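PDB 5MJO: protein Thf1 from Thermosynechococcus elongatus, which may take part in the biogenesis of photosynthetic membranes. Local coordinates for residues His170-Leu175 / Lys188-Leu193. Residues are numbered along the deposited sequence; the frame is centred on the assembly and turned at random.
Sequences HLNETL and KVKRDL
L171 and L175 reach from helix 171-178 toward V189, K190 and L193 of helix 186-205; the two short segments are antiparallel (160° between their directions), their axes approaching to 10.4 Å. The apolar contacts form the buried side. L171 and L193 meet at about a right angle, CD2 of L171 lying 4.0 Å from CD1 of L193 and equally close to its CB; with its CG anti to the backbone N (chi1 175°), L171 extends toward the facing helix. One turn further on, L175 splits its two methyls: CD2 touches V189 CG1 at 4.0 Å, while CD1 meets that same methyl and also rests against K190 CG at 3.8 Å. Helix 150-162 covers this leucine layer, L160, L156 and Y157 packing on L171, L175 and L193 respectively.

On the more open flank, N172 and K190 meet by van der Waals contact. K190, extended beyond CG, crosses the N172 side chain at a slant, its CG 3.4 Å from N172 OD1 and its CD 3.8 Å from the amide carbon CG of N172.

Among the polar bonds, the ammonium group of K190 goes past the amide to salt bridges with D176 and E187. No direct hydrogen bond joins the two segments; a water does so instead, donating to N172 OD1 at 2.7 Å and to the backbone O of K190 at 2.8 Å. The amide nitrogen ND2 is hydrogen-bonded to E194.

This antiparallel pair joins consecutive helices of the all-helical fold, the second at the start of a predicted coiled coil. Methyl packing fills the inner side, whereas the water and E194 together should fix the rotation of the N172 amide; the salt bridge to D176 on helix 171-178 probably holds the K190 chain across the seam, while E187, on K190's own helix, gives the ammonium a second partner.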
ATOM      1  N   HIS A 170       2.552  13.284  14.913  1.00 14.06           N
ATOM      2  CA  HIS A 170       1.400  12.941  15.687  1.00 11.40           C
ATOM      3  C   HIS A 170       0.358  12.298  14.767  1.00 10.32           C
ATOM      4  O   HIS A 170      -0.662  12.852  14.420  1.00 10.23           O
ATOM      5  CB  HIS A 170       0.807  14.163  16.400  1.00 11.74           C
ATOM      6  CG  HIS A 170       1.808  14.838  17.282  1.00 14.41           C
ATOM      7  ND1 HIS A 170       2.488  14.157  18.279  1.00 22.82           N
ATOM      8  CD2 HIS A 170       2.300  16.092  17.264  1.00 20.09           C
ATOM      9  CE1 HIS A 170       3.360  14.999  18.831  1.00 20.68           C
ATOM     10  NE2 HIS A 170       3.228  16.186  18.257  1.00 20.58           N
ATOM     11  N   LEU A 171       0.683  11.102  14.365  1.00  9.93           N
ATOM     12  CA  LEU A 171      -0.095  10.382  13.327  1.00 11.22           C
ATOM     13  C   LEU A 171      -1.534  10.175  13.803  1.00 11.34           C
ATOM     14  O   LEU A 171      -2.469  10.384  13.038  1.00 12.49           O
ATOM     15  CB  LEU A 171       0.580   9.044  13.002  1.00 10.92           C
ATOM     16  CG  LEU A 171      -0.131   8.110  12.044  1.00 11.74           C
ATOM     17  CD1 LEU A 171      -0.413   8.818  10.716  1.00 13.24           C
ATOM     18  CD2 LEU A 171       0.677   6.840  11.928  1.00 12.29           C
ATOM     19  N   ASN A 172      -1.710   9.716  15.027  1.00 10.10           N
ATOM     20  CA  ASN A 172      -3.054   9.444  15.509  1.00 10.06           C
ATOM     21  C   ASN A 172      -3.954  10.685  15.539  1.00 10.17           C
ATOM     22  O   ASN A 172      -5.163  10.619  15.322  1.00 11.11           O
ATOM     23  CB  ASN A 172      -3.070   8.686  16.824  1.00 12.01           C
ATOM     24  CG  ASN A 172      -2.636   7.270  16.678  1.00 14.44           C
ATOM     25  OD1 ASN A 172      -2.542   6.734  15.571  1.00 16.15           O
ATOM     26  ND2 ASN A 172      -2.236   6.691  17.794  1.00 21.99           N
ATOM     27  N   GLU A 173      -3.339  11.813  15.918  1.00 12.28           N
ATOM     28  CA  GLU A 173      -4.073  13.148  15.895  1.00 13.19           C
ATOM     29  C   GLU A 173      -4.496  13.487  14.498  1.00 12.46           C
ATOM     30  O   GLU A 173      -5.644  13.901  14.268  1.00 12.01           O
ATOM     31  CB  GLU A 173      -3.135  14.191  16.440  1.00 15.49           C
ATOM     32  CG  GLU A 173      -3.715  15.566  16.530  1.00 20.45           C
ATOM     33  CD  GLU A 173      -2.854  16.538  17.304  1.00 28.10           C
ATOM     34  OE1 GLU A 173      -1.922  17.138  16.718  1.00 43.27           O
ATOM     35  OE2 GLU A 173      -3.124  16.688  18.509  1.00 34.10           O
ATOM     36  N   THR A 174      -3.613  13.264  13.515  1.00 10.27           N
ATOM     37  CA  THR A 174      -3.961  13.491  12.106  1.00 12.09           C
ATOM     38  C   THR A 174      -5.055  12.566  11.642  1.00 13.01           C
ATOM     39  O   THR A 174      -6.014  12.999  10.937  1.00 13.74           O
ATOM     40  CB  THR A 174      -2.722  13.389  11.245  1.00 10.84           C
ATOM     41  OG1 THR A 174      -1.856  14.436  11.655  1.00 15.08           O
ATOM     42  CG2 THR A 174      -3.074  13.528   9.764  1.00 12.43           C
ATOM     43  N   LEU A 175      -4.972  11.292  12.024  1.00 10.91           N
ATOM     44  CA  LEU A 175      -6.013  10.330  11.671  1.00 10.38           C
ATOM     45  C   LEU A 175      -7.380  10.675  12.322  1.00 11.49           C
ATOM     46  O   LEU A 175      -8.457  10.517  11.677  1.00 13.97           O
ATOM     47  CB  LEU A 175      -5.567   8.926  12.037  1.00 11.10           C
ATOM     48  CG  LEU A 175      -4.388   8.410  11.236  1.00 11.54           C
ATOM     49  CD1 LEU A 175      -3.849   7.108  11.757  1.00 12.28           C
ATOM     50  CD2 LEU A 175      -4.653   8.192   9.746  1.00 10.98           C
ATOM     51  N   LYS A 188      -9.101   0.929  12.830  1.00 13.39           N
ATOM     52  CA  LYS A 188      -8.336  -0.137  12.250  1.00 13.75           C
ATOM     53  C   LYS A 188      -7.013   0.444  11.683  1.00 12.59           C
ATOM     54  O   LYS A 188      -5.975  -0.180  11.842  1.00 12.42           O
ATOM     55  CB  LYS A 188      -9.115  -0.889  11.159  1.00 13.61           C
ATOM     56  CG  LYS A 188     -10.307  -1.648  11.726  1.00 16.32           C
ATOM     57  CD  LYS A 188     -10.977  -2.446  10.626  1.00 19.84           C
ATOM     58  CE  LYS A 188     -12.266  -3.087  11.124  1.00 25.31           C
ATOM     59  NZ  LYS A 188     -12.903  -3.689   9.974  1.00 28.63           N
ATOM     60  N   VAL A 189      -7.089   1.579  10.991  1.00 11.38           N
ATOM     61  CA  VAL A 189      -5.926   2.257  10.467  1.00  9.92           C
ATOM     62  C   VAL A 189      -4.863   2.553  11.561  1.00  9.03           C
ATOM     63  O   VAL A 189      -3.663   2.291  11.379  1.00 10.19           O
ATOM     64  CB  VAL A 189      -6.240   3.468   9.587  1.00 10.74           C
ATOM     65  CG1 VAL A 189      -4.965   4.238   9.186  1.00 11.38           C
ATOM     66  CG2 VAL A 189      -7.168   3.138   8.364  1.00 11.17           C
ATOM     67  N   LYS A 190      -5.304   3.194  12.651  1.00 11.33           N
ATOM     68  CA  LYS A 190      -4.411   3.539  13.711  1.00 11.69           C
ATOM     69  C   LYS A 190      -3.670   2.299  14.231  1.00 11.64           C
ATOM     70  O   LYS A 190      -2.461   2.306  14.401  1.00 11.93           O
ATOM     71  CB  LYS A 190      -5.170   4.109  14.901  1.00 11.67           C
ATOM     72  CG  LYS A 190      -5.632   5.548  14.702  1.00 13.45           C
ATOM     73  CD  LYS A 190      -6.196   5.984  16.045  1.00 17.62           C
ATOM     74  CE  LYS A 190      -6.770   7.360  15.931  1.00 23.47           C
ATOM     75  NZ  LYS A 190      -7.660   7.523  17.097  1.00 28.04           N
ATOM     76  N   ARG A 191      -4.422   1.204  14.414  1.00  9.96           N
ATOM     77  CA  ARG A 191      -3.735  -0.022  14.937  1.00 12.78           C
ATOM     78  C   ARG A 191      -2.815  -0.709  13.914  1.00 10.57           C
ATOM     79  O   ARG A 191      -1.796  -1.293  14.282  1.00 13.28           O
ATOM     80  CB  ARG A 191      -4.680  -1.138  15.336  1.00 18.64           C
ATOM     81  CG  ARG A 191      -5.895  -0.754  16.019  1.00 26.51           C
ATOM     82  CD  ARG A 191      -5.698   0.168  17.104  1.00 30.85           C
ATOM     83  NE  ARG A 191      -4.932  -0.474  18.135  1.00 34.93           N
ATOM     84  CZ  ARG A 191      -5.283  -0.541  19.441  1.00 39.88           C
ATOM     85  NH1 ARG A 191      -6.438   0.013  19.964  1.00 43.38           N
ATOM     86  NH2 ARG A 191      -4.419  -1.127  20.300  1.00 41.68           N
ATOM     87  N   ASP A 192      -3.248  -0.692  12.652  1.00 11.87           N
ATOM     88  CA  ASP A 192      -2.440  -1.288  11.580  1.00 11.60           C
ATOM     89  C   ASP A 192      -1.127  -0.514  11.418  1.00 13.20           C
ATOM     90  O   ASP A 192      -0.083  -1.119  11.211  1.00 13.80           O
ATOM     91  CB  ASP A 192      -3.165  -1.357  10.230  1.00 12.34           C
ATOM     92  CG  ASP A 192      -4.191  -2.487  10.158  1.00 17.05           C
ATOM     93  OD1 ASP A 192      -4.068  -3.404  10.988  1.00 29.22           O
ATOM     94  OD2 ASP A 192      -5.142  -2.465   9.357  1.00 18.41           O
ATOM     95  N   LEU A 193      -1.168   0.804  11.600  1.00 11.07           N
ATOM     96  CA  LEU A 193       0.020   1.632  11.380  1.00 11.41           C
ATOM     97  C   LEU A 193       0.936   1.533  12.620  1.00 11.71           C
ATOM     98  O   LEU A 193       2.143   1.608  12.494  1.00 12.82           O
ATOM     99  CB  LEU A 193      -0.283   3.076  11.008  1.00 10.63           C
ATOM    100  CG  LEU A 193      -0.853   3.193   9.590  1.00  9.58           C
ATOM    101  CD1 LEU A 193      -1.212   4.600   9.227  1.00 11.86           C
ATOM    102  CD2 LEU A 193       0.124   2.606   8.599  1.00 12.12           C
TER
HETATM  103  O   HOH W   1      -1.017   4.718  14.509  1.00 21.92           O